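Local coordinates for uncharacterized protein (Ruminococcus gnavus, PDB 4QAN) that is of unknown function but has a cystatin-like fold, is a divergent member of the NTF2-like superfamily and can bind a magnesium ion, at residues S23-E27 against E165-K169; P215-P221 against D347-I351. The contacts are given in a common frame with arbitrary orientation. Numbering follows the deposited sequence.

Contact 1: residues S23-E27 against E165-K169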
# COMPACT_ATOMS: atom_id res chain seq x y z
N SER A 23 16.46 -0.20 17.16
CA SER A 23 16.93 -0.49 15.82
C SER A 23 17.63 -1.84 15.75
O SER A 23 18.00 -2.41 16.77
CB SER A 23 17.90 0.61 15.37
OG SER A 23 18.97 0.75 16.31
N PHE A 24 17.80 -2.34 14.53
CA PHE A 24 18.62 -3.52 14.29
C PHE A 24 19.88 -3.02 13.60
O PHE A 24 19.83 -2.47 12.49
CB PHE A 24 17.87 -4.56 13.44
CG PHE A 24 16.49 -4.86 13.95
CD1 PHE A 24 16.31 -5.45 15.19
CD2 PHE A 24 15.37 -4.51 13.20
CE1 PHE A 24 15.03 -5.71 15.66
CE2 PHE A 24 14.10 -4.77 13.68
CZ PHE A 24 13.92 -5.36 14.91
N SER A 25 21.00 -3.16 14.29
CA SER A 25 22.29 -2.68 13.82
C SER A 25 22.96 -3.73 12.93
O SER A 25 23.89 -3.41 12.18
CB SER A 25 23.20 -2.35 15.02
OG SER A 25 23.01 -3.28 16.08
N GLU A 26 22.50 -4.97 13.03
CA GLU A 26 23.02 -6.07 12.23
C GLU A 26 21.85 -6.68 11.49
O GLU A 26 20.76 -6.80 12.06
CB GLU A 26 23.67 -7.13 13.11
CG GLU A 26 24.70 -7.98 12.39
CD GLU A 26 26.01 -7.24 12.16
OE1 GLU A 26 26.12 -6.05 12.53
OE2 GLU A 26 26.95 -7.86 11.61
N GLU A 27 22.06 -7.08 10.24
CA GLU A 27 20.98 -7.67 9.44
C GLU A 27 20.47 -8.99 10.05
O GLU A 27 19.30 -9.33 9.89
CB GLU A 27 21.38 -7.84 7.96
CG GLU A 27 22.41 -8.91 7.64
CD GLU A 27 23.75 -8.35 7.18
OE1 GLU A 27 24.37 -7.58 7.94
OE2 GLU A 27 24.19 -8.70 6.06
N GLU A 165 20.67 4.48 6.87
CA GLU A 165 21.25 5.21 7.99
C GLU A 165 21.69 4.29 9.13
O GLU A 165 21.44 4.55 10.31
CB GLU A 165 20.27 6.28 8.50
CG GLU A 165 19.73 7.16 7.38
CD GLU A 165 19.50 8.60 7.81
OE1 GLU A 165 20.49 9.35 7.95
OE2 GLU A 165 18.32 8.98 7.98
N LYS A 166 22.37 3.21 8.75
CA LYS A 166 22.99 2.28 9.70
C LYS A 166 21.98 1.42 10.47
O LYS A 166 22.33 0.83 11.48
CB LYS A 166 23.90 3.05 10.68
CG LYS A 166 24.56 4.29 10.08
CD LYS A 166 25.85 4.68 10.79
CE LYS A 166 27.06 4.30 9.96
NZ LYS A 166 28.34 4.62 10.65
N ASN A 167 20.74 1.34 9.98
CA ASN A 167 19.70 0.54 10.64
C ASN A 167 19.06 -0.42 9.66
O ASN A 167 18.63 -0.01 8.59
CB ASN A 167 18.61 1.44 11.20
CG ASN A 167 19.09 2.31 12.33
OD1 ASN A 167 19.98 1.93 13.10
ND2 ASN A 167 18.50 3.49 12.45
N TRP A 168 18.97 -1.69 10.04
CA TRP A 168 18.47 -2.72 9.14
C TRP A 168 16.97 -2.95 9.27
O TRP A 168 16.39 -2.82 10.35
CB TRP A 168 19.21 -4.03 9.37
CG TRP A 168 20.63 -3.96 8.92
CD1 TRP A 168 21.71 -3.58 9.66
CD2 TRP A 168 21.12 -4.28 7.62
NE1 TRP A 168 22.85 -3.64 8.89
CE2 TRP A 168 22.51 -4.07 7.63
CE3 TRP A 168 20.51 -4.73 6.44
CZ2 TRP A 168 23.31 -4.29 6.52
CZ3 TRP A 168 21.30 -4.95 5.33
CH2 TRP A 168 22.69 -4.73 5.38
N LYS A 169 16.35 -3.29 8.14
CA LYS A 169 15.00 -3.80 8.12
C LYS A 169 14.82 -4.79 6.98
O LYS A 169 15.63 -4.85 6.06
CB LYS A 169 13.99 -2.66 8.02
CG LYS A 169 13.84 -1.88 9.32
CD LYS A 169 12.43 -1.35 9.49
CE LYS A 169 12.31 -0.52 10.75
NZ LYS A 169 11.04 0.23 10.71
O HOH W 1 16.59 -1.28 12.50
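Ser23 and Phe24 are extended, and Phe24-Ser25 pass antiparallel to Asn167-Trp168 at the start of strand 167-172. The chain then turns at Ser25 toward helix 27-39. The CA atoms of Phe24 and Trp168 are 5.2 Å apart, and so are those of Ser25 and Asn167. One direct backbone hydrogen bond joins the segments: Trp168 N donates to Phe24 O at 2.7 Å, almost straight at 175°. Asn167 CA adds a CA-H...O contact to the same Phe24 O at 3.5 Å. Water 1 stands in for the return bond: it accepts from Phe24 N at 2.6 Å and donates to Trp168 O at 2.7 Å. Phe24 N and Trp168 O are 4.4 Å apart, and the water spans that gap. This half of the protein has a curled antiparallel sheet with helices packed on it, in keeping with the cystatin-like fold. The contact ties the lead-in to helix 27-39 to a strand of that sheet. Glu26 is the N-cap residue. Glu27 CB lies over the six-membered ring of Trp168, 3.7 Å from its centroid, a CH-pi contact. The carboxylate of Glu27 reaches on to Ser142, to which its OE2 is hydrogen-bonded. Ser25 O sits at the indole edge, 3.3 Å from Trp168 CD1. The Phe24 ring meets that of Tyr33 and Phe24 also touches Ala30, while Trp168 packs on Ala161 of strand 153-164.

Contact 2: residues P215-P221 against D347-I351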
# COMPACT_ATOMS: atom_id res chain seq x y z
N PRO A 215 -13.14 5.09 10.74
CA PRO A 215 -14.23 5.56 9.89
C PRO A 215 -14.54 7.05 10.11
O PRO A 215 -14.56 7.49 11.25
CB PRO A 215 -15.41 4.71 10.35
CG PRO A 215 -14.78 3.47 10.86
CD PRO A 215 -13.57 3.97 11.58
N ILE A 216 -14.73 7.80 9.03
CA ILE A 216 -15.37 9.12 9.12
C ILE A 216 -16.45 9.20 8.06
O ILE A 216 -16.35 8.55 7.01
CB ILE A 216 -14.40 10.31 8.96
CG1 ILE A 216 -13.74 10.30 7.59
CG2 ILE A 216 -13.35 10.31 10.06
CD1 ILE A 216 -12.81 11.48 7.37
N SER A 217 -17.47 10.00 8.32
CA SER A 217 -18.63 10.10 7.46
C SER A 217 -19.14 11.53 7.40
O SER A 217 -18.68 12.38 8.13
CB SER A 217 -19.72 9.17 8.01
OG SER A 217 -20.17 9.60 9.28
N GLU A 218 -20.09 11.79 6.51
CA GLU A 218 -20.79 13.07 6.44
C GLU A 218 -22.28 12.79 6.36
O GLU A 218 -22.69 11.66 6.07
CB GLU A 218 -20.34 13.86 5.20
CG GLU A 218 -18.86 14.22 5.17
CD GLU A 218 -18.42 15.16 6.29
OE1 GLU A 218 -19.27 15.71 7.01
OE2 GLU A 218 -17.20 15.35 6.46
N LYS A 219 -23.10 13.81 6.58
CA LYS A 219 -24.54 13.58 6.75
C LYS A 219 -25.30 13.35 5.47
O LYS A 219 -26.41 12.86 5.52
CB LYS A 219 -25.17 14.73 7.54
CG LYS A 219 -24.78 14.71 9.00
CD LYS A 219 -25.67 13.78 9.78
CE LYS A 219 -25.10 13.52 11.16
NZ LYS A 219 -25.84 12.40 11.76
N THR A 220 -24.73 13.70 4.34
CA THR A 220 -25.36 13.38 3.06
C THR A 220 -24.34 12.68 2.20
O THR A 220 -23.14 12.85 2.42
CB THR A 220 -25.85 14.63 2.32
OG1 THR A 220 -24.73 15.34 1.80
CG2 THR A 220 -26.66 15.54 3.24
N PRO A 221 -24.80 11.90 1.21
CA PRO A 221 -23.84 11.22 0.33
C PRO A 221 -22.99 12.23 -0.47
O PRO A 221 -21.77 12.08 -0.55
CB PRO A 221 -24.72 10.33 -0.56
CG PRO A 221 -26.10 10.86 -0.44
CD PRO A 221 -26.19 11.53 0.90
N ASP A 347 -24.09 7.06 11.64
CA ASP A 347 -23.87 8.51 11.71
C ASP A 347 -24.26 9.18 10.39
O ASP A 347 -24.88 10.24 10.37
CB ASP A 347 -22.41 8.85 12.01
CG ASP A 347 -21.73 7.83 12.90
OD1 ASP A 347 -21.87 7.93 14.13
OD2 ASP A 347 -21.05 6.93 12.35
N GLY A 348 -23.87 8.55 9.28
CA GLY A 348 -24.07 9.13 7.97
C GLY A 348 -23.40 8.30 6.89
O GLY A 348 -23.19 7.10 7.06
N TRP A 349 -23.04 8.97 5.80
CA TRP A 349 -22.60 8.31 4.58
C TRP A 349 -21.10 8.23 4.42
O TRP A 349 -20.37 9.16 4.79
CB TRP A 349 -23.18 9.01 3.36
CG TRP A 349 -24.62 8.94 3.36
CD1 TRP A 349 -25.47 9.73 4.07
CD2 TRP A 349 -25.43 8.01 2.65
NE1 TRP A 349 -26.76 9.36 3.83
CE2 TRP A 349 -26.77 8.30 2.96
CE3 TRP A 349 -25.16 6.96 1.76
CZ2 TRP A 349 -27.84 7.59 2.42
CZ3 TRP A 349 -26.21 6.25 1.22
CH2 TRP A 349 -27.54 6.56 1.56
N GLN A 350 -20.66 7.11 3.84
CA GLN A 350 -19.26 6.85 3.49
C GLN A 350 -19.14 6.39 2.05
O GLN A 350 -20.14 6.02 1.40
CB GLN A 350 -18.70 5.75 4.37
CG GLN A 350 -18.53 6.17 5.82
CD GLN A 350 -17.76 5.14 6.63
OE1 GLN A 350 -18.31 4.10 7.02
NE2 GLN A 350 -16.49 5.41 6.88
N ILE A 351 -17.91 6.38 1.56
CA ILE A 351 -17.63 5.88 0.22
C ILE A 351 -17.44 4.37 0.32
O ILE A 351 -16.62 3.91 1.09
CB ILE A 351 -16.41 6.55 -0.40
CG1 ILE A 351 -16.66 8.04 -0.62
CG2 ILE A 351 -16.04 5.89 -1.73
CD1 ILE A 351 -15.41 8.85 -0.97
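Glu218 and Trp349 form a single antiparallel bridge, a hydrogen-bonded pair. Both bonds are made: Trp349 N to Glu218 O at 2.7 Å and Glu218 N to Trp349 O at 3.2 Å. Glu218 O also takes a CA-H...O contact from Gly348 CA at 3.5 Å. A CB on Gly348 would clash with this oxygen. At one end, Gln350 NE2 donates to Ile216 O at 3.1 Å and also to Thr245 O. At the other, Lys219 NZ donates to Asp347 O at 2.7 Å, although Asp347 is poorly ordered. Thr220 is the N-cap of helix 221-234, and its OG1 accepts from Arg223 N. Pro221 opens that helix. Its CD lies over the five-membered ring of Trp349, 3.6 Å from the centroid, a CH-pi contact. Lys219 O is at the indole edge, 3.6 Å from Trp349 CD1. A short bridge leading into helix 221-234, pinned to a sheet strand, fits the helix-on-curved-sheet packing of a cystatin-like, NTF2-like domain.

How the contacts relate
The two contacts share no strand or helix. Their centres are about 43 Å apart, their nearest atoms about 25 Å, on opposite sides of the chain's centre. Both segments of contact 1 come before either segment of contact 2 along the chain. Contact 1 joins the lead-in of helix 27-39 to strand 167-172 of the antiparallel sheet. Contact 2 joins the lead-in of helix 221-234 to strand 349-353 of the mixed sheet. In both, the strand segment follows a hairpin turn after a long strand, 153-164 or 334-344, and a tryptophan packs at the helix start. This shared plan is consistent with two similar cystatin-like domains in tandem, each fastening its helix start to its own sheet.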